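Side-chain contacts in glycosyl hydrolase family 10 (Bacteroides intestinalis DSM 17393, PDB 4QPW), which binds xylo-oligosaccharides through this carbohydrate-binding module, one domain of a larger enzyme that probably hydrolyses the glycosidic bonds of xylan: residues A[8-13]-A[31-36]; A[92-97]-A[118-123]; A[105-110]-A[134-139]. One frame throughout, in Å; residues are numbered along the deposited sequence.

Followed from the N terminus, the chain leaves strand 3-9 and turns. Interaction 1 closes the first loop, bringing residues 31-36 back to that turn after 17 intervening residues that hold strand 19-21 and the start of strand 29-31. It is complete before the other two begin. Interaction 2 opens at 92-97, but before it closes at 118-123 the chain has passed 105-110, which opens interaction 3, closed only at 134-139; these two cross. Interactions 1 and 3 share an antiparallel sheet: strands 3-9 and 130-141 are neighbours, and Tyr10 N, just past the first, probably hydrogen-bonds to Lys135 O. Interaction 2 lies in the other sheet, with the xylo-oligosaccharide site, and its strand 95-101 packs against Phe110.

Interaction 1 (A[8-13]-A[31-36]); sequences IDYSTA and IGKNDT
Lys33 reaches from strand 33-34 to the turn that follows strand 3-9, joining two parts of the larger antiparallel sheet, and its ammonium group meets the backbone carbonyls of Tyr10 and Ala13. These direct hydrogen bonds come first: NZ donates to Tyr10 O at 3.0 Å and to Ala13 O at 2.9 Å. The two oxygens are used differently. Tyr10 O is met in its carbonyl plane, with a C=O...N angle of 148°, whereas NZ stands above the carbonyl plane of Ala13, 43° out of it. A third link to the turn is indirect, since water 1 accepts from Lys33 NZ at 2.8 Å and donates to Ser11 O at 3.1 Å.

The ionic part lies within residues 31-36, where Asp35 OD1, just past the strand, forms a salt bridge with Lys33 NZ at 3.2 Å, met nearly along its C-O bond. Apolar contact is slight. The lysine chain bends at chi2, chi3 and chi4, and this curl sets CD 4.2 Å from Tyr10 CD1, the two side chains running obliquely past each other. The tyrosine hydroxyl is hydrogen-bonded to another partner, Thr58 O.

The turn is braced from within. Asp9 OD1 accepts from Ser11 N at 3.0 Å, an Asx turn, and Ala13 N donates to Asp9 O at 2.9 Å. The turn places the carbonyls of Tyr10 and Ala13 within reach of one cation, and the example illustrates how a lysine can tie down a turn without meeting an acidic side chain in it: the partial negative charges of two carbonyls, with a water, receive the ammonium, while Asp35 probably balances its charge.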
ATOM      1  N   ILE A   8      -7.376   2.326   7.898  1.00  9.24           N
ATOM      2  CA  ILE A   8      -7.052   3.808   7.516  1.00  9.69           C
ATOM      3  C   ILE A   8      -7.877   3.994   6.253  1.00 10.13           C
ATOM      4  O   ILE A   8      -7.781   3.207   5.251  1.00 10.90           O
ATOM      5  CB  ILE A   8      -5.580   4.027   7.333  1.00 12.15           C
ATOM      6  CG1 ILE A   8      -5.217   5.503   7.139  1.00 15.91           C
ATOM      7  CG2 ILE A   8      -4.839   3.160   6.336  1.00 13.63           C
ATOM      8  CD1 ILE A   8      -5.339   6.307   8.422  1.00 17.64           C
ATOM      9  N   ASP A   9      -8.745   5.000   6.223  1.00 10.30           N
ATOM     10  CA  ASP A   9      -9.650   5.270   5.155  1.00 11.27           C
ATOM     11  C   ASP A   9      -9.317   6.637   4.554  1.00 10.37           C
ATOM     12  O   ASP A   9      -9.638   7.710   5.125  1.00 11.79           O
ATOM     13  CB  ASP A   9     -11.095   5.179   5.629  1.00 14.70           C
ATOM     14  CG  ASP A   9     -12.071   5.519   4.573  1.00 17.13           C
ATOM     15  OD1 ASP A   9     -11.749   5.619   3.375  1.00 19.65           O
ATOM     16  OD2 ASP A   9     -13.309   5.678   4.906  1.00 24.52           O
ATOM     17  N   TYR A  10      -8.716   6.688   3.372  1.00  9.46           N
ATOM     18  CA  TYR A  10      -8.248   7.897   2.727  1.00  9.82           C
ATOM     19  C   TYR A  10      -9.411   8.678   2.099  1.00 12.36           C
ATOM     20  O   TYR A  10      -9.220   9.836   1.670  1.00 13.89           O
ATOM     21  CB  TYR A  10      -7.178   7.645   1.711  1.00  9.28           C
ATOM     22  CG  TYR A  10      -5.923   7.067   2.351  1.00  9.42           C
ATOM     23  CD1 TYR A  10      -5.135   7.830   3.212  1.00  9.16           C
ATOM     24  CD2 TYR A  10      -5.528   5.779   2.102  1.00  8.86           C
ATOM     25  CE1 TYR A  10      -4.035   7.311   3.794  1.00  9.16           C
ATOM     26  CE2 TYR A  10      -4.382   5.255   2.711  1.00  9.37           C
ATOM     27  CZ  TYR A  10      -3.625   6.023   3.568  1.00  9.17           C
ATOM     28  OH  TYR A  10      -2.475   5.546   4.139  1.00  9.93           O
ATOM     29  N   SER A  11     -10.622   8.120   2.162  1.00 13.77           N
ATOM     30  CA  SER A  11     -11.850   8.828   1.778  1.00 18.63           C
ATOM     31  C   SER A  11     -11.854  10.078   2.530  1.00 17.67           C
ATOM     32  O   SER A  11     -12.361  11.115   1.967  1.00 22.35           O
ATOM     33  CB  SER A  11     -13.162   8.008   2.101  1.00 22.04           C
ATOM     34  OG  SER A  11     -13.169   6.622   1.523  1.00 22.50           O
ATOM     35  N   THR A  12     -11.496  10.105   3.807  1.00 15.70           N
ATOM     36  CA  THR A  12     -11.388  11.214   4.650  1.00 19.90           C
ATOM     37  C   THR A  12      -9.988  11.481   5.239  1.00 19.31           C
ATOM     38  O   THR A  12      -9.660  12.677   5.368  1.00 22.66           O
ATOM     39  CB  THR A  12     -12.391  11.128   5.813  1.00 21.29           C
ATOM     40  OG1 THR A  12     -12.134   9.959   6.612  1.00 22.23           O
ATOM     41  CG2 THR A  12     -13.897  11.013   5.266  1.00 22.95           C
ATOM     42  N   ALA A  13      -9.192  10.482   5.669  1.00 14.56           N
ATOM     43  CA  ALA A  13      -7.877  10.693   6.293  1.00 12.69           C
ATOM     44  C   ALA A  13      -6.882  11.352   5.400  1.00 11.35           C
ATOM     45  O   ALA A  13      -6.854  11.043   4.188  1.00 11.83           O
ATOM     46  CB  ALA A  13      -7.264   9.345   6.703  1.00 13.63           C
ATOM     47  N   ILE A  31       3.802  11.601  -4.130  1.00 11.09           N
ATOM     48  CA  ILE A  31       3.005  10.773  -3.179  1.00 10.48           C
ATOM     49  C   ILE A  31       2.234  11.674  -2.237  1.00 11.04           C
ATOM     50  O   ILE A  31       2.851  12.533  -1.549  1.00 13.47           O
ATOM     51  CB  ILE A  31       3.912   9.838  -2.369  1.00 11.08           C
ATOM     52  CG1 ILE A  31       4.720   8.914  -3.239  1.00 11.50           C
ATOM     53  CG2 ILE A  31       3.105   9.072  -1.335  1.00 11.98           C
ATOM     54  CD1 ILE A  31       5.748   8.115  -2.502  1.00 11.98           C
ATOM     55  N   GLY A  32       0.906  11.602  -2.222  1.00 10.91           N
ATOM     56  CA  GLY A  32       0.114  12.382  -1.281  1.00 11.36           C
ATOM     57  C   GLY A  32      -1.364  12.217  -1.539  1.00 10.32           C
ATOM     58  O   GLY A  32      -1.765  11.377  -2.362  1.00 11.06           O
ATOM     59  N   LYS A  33      -2.152  13.004  -0.871  1.00 10.36           N
ATOM     60  CA  LYS A  33      -3.589  12.875  -1.001  1.00 11.76           C
ATOM     61  C   LYS A  33      -4.162  13.534  -2.165  1.00 13.74           C
ATOM     62  O   LYS A  33      -3.750  14.722  -2.494  1.00 17.64           O
ATOM     63  CB  LYS A  33      -4.257  13.503   0.207  1.00 13.28           C
ATOM     64  CG  LYS A  33      -4.370  12.608   1.310  1.00 14.45           C
ATOM     65  CD  LYS A  33      -5.357  11.430   1.144  1.00 14.62           C
ATOM     66  CE  LYS A  33      -6.746  11.742   0.729  1.00 14.96           C
ATOM     67  NZ  LYS A  33      -7.593  12.405   1.790  1.00 16.24           N
ATOM     68  N   ASN A  34      -5.097  12.926  -2.848  1.00 12.59           N
ATOM     69  CA  ASN A  34      -5.965  13.547  -3.866  1.00 13.08           C
ATOM     70  C   ASN A  34      -7.277  13.769  -3.144  1.00 14.46           C
ATOM     71  O   ASN A  34      -8.068  12.856  -2.837  1.00 13.23           O
ATOM     72  CB  ASN A  34      -6.129  12.655  -5.064  1.00 13.74           C
ATOM     73  CG  ASN A  34      -7.130  13.160  -6.119  1.00 14.74           C
ATOM     74  OD1 ASN A  34      -8.019  13.905  -5.805  1.00 14.59           O
ATOM     75  ND2 ASN A  34      -6.905  12.765  -7.326  1.00 16.27           N
ATOM     76  N   ASP A  35      -7.559  15.015  -2.819  1.00 15.62           N
ATOM     77  CA  ASP A  35      -8.721  15.366  -1.995  1.00 18.23           C
ATOM     78  C   ASP A  35     -10.013  15.447  -2.848  1.00 18.50           C
ATOM     79  O   ASP A  35     -11.089  15.529  -2.280  1.00 24.63           O
ATOM     80  CB  ASP A  35      -8.563  16.660  -1.156  1.00 22.00           C
ATOM     81  CG  ASP A  35      -7.627  16.483   0.070  1.00 32.32           C
ATOM     82  OD1 ASP A  35      -7.307  15.353   0.509  1.00 31.12           O
ATOM     83  OD2 ASP A  35      -7.153  17.534   0.596  1.00 41.11           O
ATOM     84  N   THR A  36      -9.919  15.461  -4.122  1.00 16.79           N
ATOM     85  CA  THR A  36     -11.142  15.423  -5.019  1.00 20.60           C
ATOM     86  C   THR A  36     -11.629  13.982  -5.107  1.00 18.41           C
ATOM     87  O   THR A  36     -12.833  13.664  -4.817  1.00 20.81           O
ATOM     88  CB  THR A  36     -10.781  15.899  -6.415  1.00 19.57           C
ATOM     89  OG1 THR A  36     -10.310  17.261  -6.329  1.00 25.59           O
ATOM     90  CG2 THR A  36     -12.016  15.847  -7.373  1.00 22.22           C
TER
HETATM   91  O   HOH W   1     -10.168  13.074   1.050  1.00 23.15           O

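Interaction 2 (A[92-97]-A[118-123]); sequences SGRAEG and GGHVMT
Beside the glycan pocket of the five-stranded sheet, Arg94 lies against Met122, a residue of that pocket, and against His120 on the same strand. The side chain of Met122 comes within about 4 Å of a bound xylose unit, so the arginine packs against a residue that touches the ligand.

One flank of the guanidinium is apolar. Met122 CB sits over the centre of its face, 3.7 Å from Arg94 CZ, and the thioether chain, bent at chi2 and chi3, brings the methyl CE to 3.6 Å from Arg94 NH2. The other partner is met at the edge. Arg94 NH2 donates to His120 NE2 at 2.9 Å with an N-H...N angle of 150°; NH2 lies near the imidazole plane and NE2 near the guanidinium plane, although the planes are turned 52° apart. Arg94 places CG anti to its carbonyl carbon (chi1 -48°) and then runs extended as far as NE, which delivers the flat end between methionine and histidine. Because NE2 accepts here, the imidazole is probably neutral, with its proton on ND1.

Replacing Arg94 by a leucine would probably leave His120 NE2 without this donor and uncover the flank of Met122 CB.

The contact spans strand 82-89, which runs between edge strand 95-101 and strand 120-124; its last residue, Gly89, also accepts a weak hydrogen bond from Arg94 NE. On the other flank His120 stacks on His57 of strand 54-57, and Trp91, another pocket residue, touches both His120 and Met122.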
ATOM      1  N   SER A  92      12.086  -5.518  10.198  1.00 12.25           N
ATOM      2  CA  SER A  92      12.901  -6.760  10.189  1.00 12.55           C
ATOM      3  C   SER A  92      12.434  -7.782   9.266  1.00 12.08           C
ATOM      4  O   SER A  92      13.245  -8.687   8.858  1.00 13.26           O
ATOM      5  CB  SER A  92      12.926  -7.310  11.624  1.00 14.84           C
ATOM      6  OG  SER A  92      11.747  -7.733  12.109  1.00 14.40           O
ATOM      7  N   GLY A  93      11.140  -7.865   8.914  1.00 11.41           N
ATOM      8  CA  GLY A  93      10.663  -8.949   8.140  1.00 11.80           C
ATOM      9  C   GLY A  93       9.125  -8.878   8.001  1.00 10.77           C
ATOM     10  O   GLY A  93       8.460  -8.520   8.970  1.00 11.84           O
ATOM     11  N   ARG A  94       8.643  -9.307   6.880  1.00 10.98           N
ATOM     12  CA  ARG A  94       7.165  -9.124   6.529  1.00 10.37           C
ATOM     13  C   ARG A  94       6.614 -10.300   5.848  1.00 12.10           C
ATOM     14  O   ARG A  94       7.338 -11.069   5.153  1.00 12.97           O
ATOM     15  CB  ARG A  94       7.011  -7.823   5.688  1.00 11.91           C
ATOM     16  CG  ARG A  94       7.701  -6.615   6.233  1.00 11.51           C
ATOM     17  CD  ARG A  94       7.176  -5.330   5.595  1.00 11.69           C
ATOM     18  NE  ARG A  94       7.905  -4.116   5.982  1.00 11.31           N
ATOM     19  CZ  ARG A  94       9.082  -3.744   5.423  1.00 11.46           C
ATOM     20  NH1 ARG A  94       9.606  -4.444   4.459  1.00 12.73           N
ATOM     21  NH2 ARG A  94       9.678  -2.687   5.862  1.00 11.66           N
ATOM     22  N   ALA A  95       5.258 -10.397   5.815  1.00 11.42           N
ATOM     23  CA  ALA A  95       4.538 -11.292   4.944  1.00 12.06           C
ATOM     24  C   ALA A  95       4.360 -10.591   3.610  1.00 11.10           C
ATOM     25  O   ALA A  95       3.692  -9.518   3.537  1.00 11.51           O
ATOM     26  CB  ALA A  95       3.215 -11.639   5.574  1.00 12.29           C
ATOM     27  N   GLU A  96       4.855 -11.106   2.518  1.00 11.84           N
ATOM     28  CA  GLU A  96       4.950 -10.462   1.225  1.00 12.29           C
ATOM     29  C   GLU A  96       3.997 -10.912   0.199  1.00 12.37           C
ATOM     30  O   GLU A  96       3.666 -12.143   0.109  1.00 13.43           O
ATOM     31  CB  GLU A  96       6.411 -10.633   0.699  1.00 14.19           C
ATOM     32  CG  GLU A  96       7.468  -9.970   1.555  1.00 17.79           C
ATOM     33  CD  GLU A  96       8.889 -10.384   1.105  1.00 20.92           C
ATOM     34  OE1 GLU A  96       9.144 -10.204  -0.083  1.00 28.80           O
ATOM     35  OE2 GLU A  96       9.705 -10.933   1.905  1.00 25.38           O
ATOM     36  N   GLY A  97       3.510 -10.061  -0.657  1.00 11.67           N
ATOM     37  CA  GLY A  97       2.663 -10.399  -1.756  1.00 13.21           C
ATOM     38  C   GLY A  97       2.537  -9.271  -2.736  1.00 11.98           C
ATOM     39  O   GLY A  97       3.325  -8.326  -2.683  1.00 12.44           O
ATOM     40  N   GLY A 118       3.325  -6.475  15.056  1.00 10.95           N
ATOM     41  CA  GLY A 118       3.243  -5.112  14.662  1.00 11.40           C
ATOM     42  C   GLY A 118       3.721  -4.774  13.285  1.00 10.17           C
ATOM     43  O   GLY A 118       3.640  -5.596  12.389  1.00 12.66           O
ATOM     44  N   GLY A 119       4.164  -3.575  13.089  1.00 10.31           N
ATOM     45  CA  GLY A 119       4.700  -3.148  11.808  1.00 10.18           C
ATOM     46  C   GLY A 119       3.733  -2.336  10.950  1.00  8.88           C
ATOM     47  O   GLY A 119       2.880  -1.599  11.475  1.00  9.80           O
ATOM     48  N   HIS A 120       3.996  -2.387   9.667  1.00  8.44           N
ATOM     49  CA  HIS A 120       3.350  -1.482   8.702  1.00  8.59           C
ATOM     50  C   HIS A 120       3.093  -2.213   7.414  1.00  8.89           C
ATOM     51  O   HIS A 120       3.456  -3.382   7.230  1.00  9.26           O
ATOM     52  CB  HIS A 120       4.257  -0.252   8.518  1.00  8.67           C
ATOM     53  CG  HIS A 120       5.708  -0.656   8.263  1.00  9.45           C
ATOM     54  ND1 HIS A 120       6.686  -0.558   9.229  1.00 10.34           N
ATOM     55  CD2 HIS A 120       6.316  -1.137   7.167  1.00 10.47           C
ATOM     56  CE1 HIS A 120       7.837  -0.971   8.690  1.00 10.91           C
ATOM     57  NE2 HIS A 120       7.675  -1.308   7.456  1.00 10.56           N
ATOM     58  N   VAL A 121       2.372  -1.540   6.481  1.00  8.28           N
ATOM     59  CA  VAL A 121       2.173  -2.086   5.133  1.00  8.36           C
ATOM     60  C   VAL A 121       3.147  -1.385   4.214  1.00  9.04           C
ATOM     61  O   VAL A 121       2.893  -0.240   3.736  1.00  9.41           O
ATOM     62  CB  VAL A 121       0.723  -1.983   4.645  1.00  8.46           C
ATOM     63  CG1 VAL A 121       0.595  -2.575   3.257  1.00  9.34           C
ATOM     64  CG2 VAL A 121      -0.198  -2.680   5.616  1.00  9.41           C
ATOM     65  N   MET A 122       4.302  -1.981   3.987  1.00  8.98           N
ATOM     66  CA  MET A 122       5.293  -1.445   3.040  1.00  9.32           C
ATOM     67  C   MET A 122       4.757  -1.684   1.655  1.00  9.82           C
ATOM     68  O   MET A 122       4.380  -2.811   1.301  1.00 11.86           O
ATOM     69  CB  MET A 122       6.601  -2.232   3.198  1.00 10.40           C
ATOM     70  CG  MET A 122       7.613  -1.894   2.138  1.00 11.91           C
ATOM     71  SD  MET A 122       8.080  -0.174   1.990  1.00 13.67           S
ATOM     72  CE  MET A 122       9.266  -0.110   3.380  1.00 14.08           C
ATOM     73  N   THR A 123       4.748  -0.654   0.789  1.00  9.35           N
ATOM     74  CA  THR A 123       4.138  -0.728  -0.540  1.00  9.59           C
ATOM     75  C   THR A 123       5.163  -0.160  -1.514  1.00  9.46           C
ATOM     76  O   THR A 123       5.805   0.873  -1.245  1.00 10.31           O
ATOM     77  CB  THR A 123       2.856   0.095  -0.537  1.00  9.14           C
ATOM     78  OG1 THR A 123       2.065  -0.278   0.653  1.00 11.21           O
ATOM     79  CG2 THR A 123       2.012  -0.195  -1.704  1.00 10.76           C
TER

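Interaction 3 (A[105-110]-A[134-139]); sequences WKEYEF and IKYVKI
Trp105, just before strand 106-113, turns the six-membered end of its indole to the backbone nitrogens of Ile134 and Lys135 and to the CB of the lysine. CZ3 lies 3.7 Å from Lys135 N and 3.8 Å from Lys135 CB, while Ile134 N approaches the ring edge, 4.0 Å from CH2. The lysine crosses the indole at about a right angle, and only its root takes part, for its chain leads off to a hydrogen bond between NZ and Gly38 O. The indole nitrogen likewise has its partner outside, Glu37 OE2.

Two residues on, Glu107 supplies the polar half of the contact. With CG anti to the backbone N (chi1 -168°) and the chain extended beyond it, the carboxylate reaches the phenol of Tyr136. Tyr136 OH donates to Glu107 OE2 at 2.6 Å. The oxygen lies in the plane of the ring, at its edge, and is met on its anti side, 29° out of the carboxylate plane; the planes of carboxylate and ring stand 90° apart. OE2 has a second donor in water 2 at 2.7 Å, and this water accepts from Lys138 NZ at 2.8 Å.

Both strands belong to the sheet that faces the glycan-binding one in this beta-sandwich module. Strand 69-78 runs between them, and its Met75 touches Trp105, Lys135 and Tyr136, so the side chains meet across an intervening strand. Chemically the contact divides into an aromatic end and an acidic one. At the latter, a carboxylate at the surface is met by one hydroxyl directly and by an ammonium group through water, a setting that would probably favour its ionised form.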
ATOM      1  N   TRP A 105     -12.066   0.629  -9.638  1.00  9.64           N
ATOM      2  CA  TRP A 105     -11.915   0.541  -8.155  1.00  9.00           C
ATOM      3  C   TRP A 105     -12.313  -0.865  -7.737  1.00  9.36           C
ATOM      4  O   TRP A 105     -13.528  -1.266  -7.924  1.00 11.26           O
ATOM      5  CB  TRP A 105     -12.722   1.534  -7.444  1.00  9.46           C
ATOM      6  CG  TRP A 105     -12.151   2.917  -7.404  1.00  8.84           C
ATOM      7  CD1 TRP A 105     -12.646   4.013  -7.951  1.00  9.52           C
ATOM      8  CD2 TRP A 105     -10.949   3.314  -6.697  1.00  8.74           C
ATOM      9  NE1 TRP A 105     -11.870   5.141  -7.590  1.00 10.07           N
ATOM     10  CE2 TRP A 105     -10.840   4.660  -6.791  1.00  9.35           C
ATOM     11  CE3 TRP A 105      -9.991   2.609  -5.954  1.00  8.55           C
ATOM     12  CZ2 TRP A 105      -9.776   5.379  -6.139  1.00  9.91           C
ATOM     13  CZ3 TRP A 105      -8.982   3.321  -5.309  1.00  9.09           C
ATOM     14  CH2 TRP A 105      -8.915   4.674  -5.430  1.00  9.19           C
ATOM     15  N   LYS A 106     -11.414  -1.640  -7.160  1.00  9.50           N
ATOM     16  CA  LYS A 106     -11.636  -3.001  -6.700  1.00 10.25           C
ATOM     17  C   LYS A 106     -10.956  -3.161  -5.353  1.00  9.42           C
ATOM     18  O   LYS A 106      -9.967  -2.500  -5.070  1.00 10.13           O
ATOM     19  CB  LYS A 106     -11.068  -4.052  -7.675  1.00 11.63           C
ATOM     20  CG  LYS A 106     -11.865  -4.003  -9.020  1.00 13.51           C
ATOM     21  CD  LYS A 106     -11.240  -4.786 -10.148  1.00 21.10           C
ATOM     22  CE  LYS A 106     -10.833  -6.170  -9.878  1.00 23.95           C
ATOM     23  NZ  LYS A 106     -10.220  -6.716 -11.197  1.00 29.67           N
ATOM     24  N   GLU A 107     -11.489  -4.082  -4.536  1.00  9.43           N
ATOM     25  CA  GLU A 107     -10.843  -4.471  -3.299  1.00  9.64           C
ATOM     26  C   GLU A 107     -10.024  -5.698  -3.525  1.00  9.69           C
ATOM     27  O   GLU A 107     -10.505  -6.652  -4.202  1.00 11.69           O
ATOM     28  CB  GLU A 107     -11.874  -4.728  -2.184  1.00  9.66           C
ATOM     29  CG  GLU A 107     -11.228  -4.852  -0.815  1.00  9.90           C
ATOM     30  CD  GLU A 107     -12.255  -5.150   0.250  1.00 10.30           C
ATOM     31  OE1 GLU A 107     -12.702  -6.327   0.321  1.00 11.39           O
ATOM     32  OE2 GLU A 107     -12.657  -4.232   1.008  1.00 10.72           O
ATOM     33  N   TYR A 108      -8.807  -5.729  -3.048  1.00  9.95           N
ATOM     34  CA  TYR A 108      -7.912  -6.855  -3.091  1.00 10.35           C
ATOM     35  C   TYR A 108      -7.703  -7.389  -1.708  1.00  9.60           C
ATOM     36  O   TYR A 108      -7.578  -6.571  -0.739  1.00 11.09           O
ATOM     37  CB  TYR A 108      -6.569  -6.421  -3.743  1.00 11.47           C
ATOM     38  CG  TYR A 108      -6.738  -5.898  -5.150  1.00 11.07           C
ATOM     39  CD1 TYR A 108      -6.663  -6.838  -6.242  1.00 13.34           C
ATOM     40  CD2 TYR A 108      -7.143  -4.644  -5.421  1.00 11.62           C
ATOM     41  CE1 TYR A 108      -6.919  -6.470  -7.538  1.00 13.65           C
ATOM     42  CE2 TYR A 108      -7.374  -4.232  -6.725  1.00 10.89           C
ATOM     43  CZ  TYR A 108      -7.270  -5.170  -7.771  1.00 10.92           C
ATOM     44  OH  TYR A 108      -7.552  -4.762  -9.081  1.00 12.21           O
ATOM     45  N   GLU A 109      -7.637  -8.688  -1.523  1.00 10.29           N
ATOM     46  CA  GLU A 109      -7.387  -9.280  -0.241  1.00 10.87           C
ATOM     47  C   GLU A 109      -6.236 -10.234  -0.282  1.00 10.81           C
ATOM     48  O   GLU A 109      -6.035 -10.983  -1.264  1.00 14.63           O
ATOM     49  CB  GLU A 109      -8.688  -9.732   0.532  1.00 14.76           C
ATOM     50  CG  GLU A 109      -9.493 -10.893  -0.014  1.00 16.45           C
ATOM     51  CD  GLU A 109     -10.708 -11.248   0.854  1.00 14.08           C
ATOM     52  OE1 GLU A 109     -10.626 -12.449   1.221  1.00 16.24           O
ATOM     53  OE2 GLU A 109     -11.643 -10.414   1.121  1.00 13.10           O
ATOM     54  N   PHE A 110      -5.454 -10.270   0.778  1.00 11.35           N
ATOM     55  CA  PHE A 110      -4.242 -11.171   0.959  1.00 11.37           C
ATOM     56  C   PHE A 110      -4.340 -11.765   2.300  1.00 11.35           C
ATOM     57  O   PHE A 110      -4.230 -11.074   3.321  1.00 10.43           O
ATOM     58  CB  PHE A 110      -3.017 -10.255   0.822  1.00 12.69           C
ATOM     59  CG  PHE A 110      -1.664 -10.833   1.293  1.00 14.17           C
ATOM     60  CD1 PHE A 110      -0.988 -11.770   0.518  1.00 17.07           C
ATOM     61  CD2 PHE A 110      -1.054 -10.370   2.448  1.00 14.92           C
ATOM     62  CE1 PHE A 110       0.259 -12.296   0.963  1.00 17.35           C
ATOM     63  CE2 PHE A 110       0.196 -10.851   2.836  1.00 15.69           C
ATOM     64  CZ  PHE A 110       0.797 -11.760   2.077  1.00 16.47           C
ATOM     65  N   ILE A 134      -5.186   4.663  -3.959  1.00  8.83           N
ATOM     66  CA  ILE A 134      -5.480   3.721  -2.865  1.00  8.69           C
ATOM     67  C   ILE A 134      -6.509   4.365  -1.987  1.00  8.03           C
ATOM     68  O   ILE A 134      -6.322   5.430  -1.420  1.00  8.80           O
ATOM     69  CB  ILE A 134      -4.187   3.369  -2.111  1.00  8.79           C
ATOM     70  CG1 ILE A 134      -3.220   2.664  -3.043  1.00  9.96           C
ATOM     71  CG2 ILE A 134      -4.557   2.509  -0.882  1.00  9.71           C
ATOM     72  CD1 ILE A 134      -1.830   2.445  -2.455  1.00 10.58           C
ATOM     73  N   LYS A 135      -7.695   3.720  -1.873  1.00  8.13           N
ATOM     74  CA  LYS A 135      -8.790   4.304  -1.128  1.00  8.35           C
ATOM     75  C   LYS A 135      -8.736   4.014   0.408  1.00  7.87           C
ATOM     76  O   LYS A 135      -9.121   4.894   1.170  1.00  9.46           O
ATOM     77  CB  LYS A 135     -10.100   3.734  -1.714  1.00  9.25           C
ATOM     78  CG  LYS A 135     -11.360   4.399  -1.374  1.00 12.85           C
ATOM     79  CD  LYS A 135     -11.473   5.751  -2.068  1.00 13.71           C
ATOM     80  CE  LYS A 135     -12.817   6.451  -1.781  1.00 13.48           C
ATOM     81  NZ  LYS A 135     -12.864   7.813  -2.359  1.00 13.10           N
ATOM     82  N   TYR A 136      -8.322   2.826   0.754  1.00  8.18           N
ATOM     83  CA  TYR A 136      -8.270   2.406   2.176  1.00  8.19           C
ATOM     84  C   TYR A 136      -7.420   1.199   2.273  1.00  7.82           C
ATOM     85  O   TYR A 136      -7.177   0.480   1.285  1.00  8.25           O
ATOM     86  CB  TYR A 136      -9.691   2.138   2.779  1.00  9.46           C
ATOM     87  CG  TYR A 136     -10.497   1.078   2.053  1.00  9.24           C
ATOM     88  CD1 TYR A 136     -10.256  -0.279   2.244  1.00  9.15           C
ATOM     89  CD2 TYR A 136     -11.497   1.417   1.144  1.00 10.24           C
ATOM     90  CE1 TYR A 136     -11.036  -1.244   1.628  1.00  9.79           C
ATOM     91  CE2 TYR A 136     -12.249   0.488   0.507  1.00 10.80           C
ATOM     92  CZ  TYR A 136     -11.975  -0.810   0.722  1.00  9.58           C
ATOM     93  OH  TYR A 136     -12.736  -1.859   0.059  1.00 12.35           O
ATOM     94  N   VAL A 137      -7.010   0.932   3.532  1.00  7.92           N
ATOM     95  CA  VAL A 137      -6.319  -0.275   3.925  1.00  8.22           C
ATOM     96  C   VAL A 137      -6.921  -0.801   5.204  1.00  8.32           C
ATOM     97  O   VAL A 137      -7.147   0.003   6.145  1.00 10.00           O
ATOM     98  CB  VAL A 137      -4.788   0.016   4.145  1.00  9.58           C
ATOM     99  CG1 VAL A 137      -4.067  -1.229   4.493  1.00 12.81           C
ATOM    100  CG2 VAL A 137      -4.179   0.636   2.902  1.00 12.45           C
ATOM    101  N   LYS A 138      -7.217  -2.092   5.255  1.00  8.12           N
ATOM    102  CA  LYS A 138      -7.733  -2.730   6.456  1.00  8.28           C
ATOM    103  C   LYS A 138      -6.918  -3.953   6.779  1.00  8.16           C
ATOM    104  O   LYS A 138      -6.435  -4.634   5.878  1.00  9.10           O
ATOM    105  CB  LYS A 138      -9.229  -3.148   6.285  1.00  8.73           C
ATOM    106  CG  LYS A 138     -10.187  -2.040   5.922  1.00  9.88           C
ATOM    107  CD  LYS A 138     -11.599  -2.461   5.670  1.00 10.30           C
ATOM    108  CE  LYS A 138     -12.486  -1.339   5.206  1.00 11.16           C
ATOM    109  NZ  LYS A 138     -13.893  -1.763   4.948  1.00 11.58           N
ATOM    110  N   ILE A 139      -6.880  -4.264   8.077  1.00  8.05           N
ATOM    111  CA  ILE A 139      -6.445  -5.596   8.538  1.00  8.12           C
ATOM    112  C   ILE A 139      -7.638  -6.216   9.201  1.00  8.57           C
ATOM    113  O   ILE A 139      -8.291  -5.582  10.050  1.00  8.94           O
ATOM    114  CB  ILE A 139      -5.289  -5.523   9.564  1.00  8.92           C
ATOM    115  CG1 ILE A 139      -4.033  -4.839   9.008  1.00 10.66           C
ATOM    116  CG2 ILE A 139      -4.978  -6.892  10.111  1.00 10.15           C
ATOM    117  CD1 ILE A 139      -3.389  -5.458   7.858  1.00 12.20           C
TER
HETATM  118  O   HOH W   2     -13.942  -4.101   3.410  1.00 11.77           O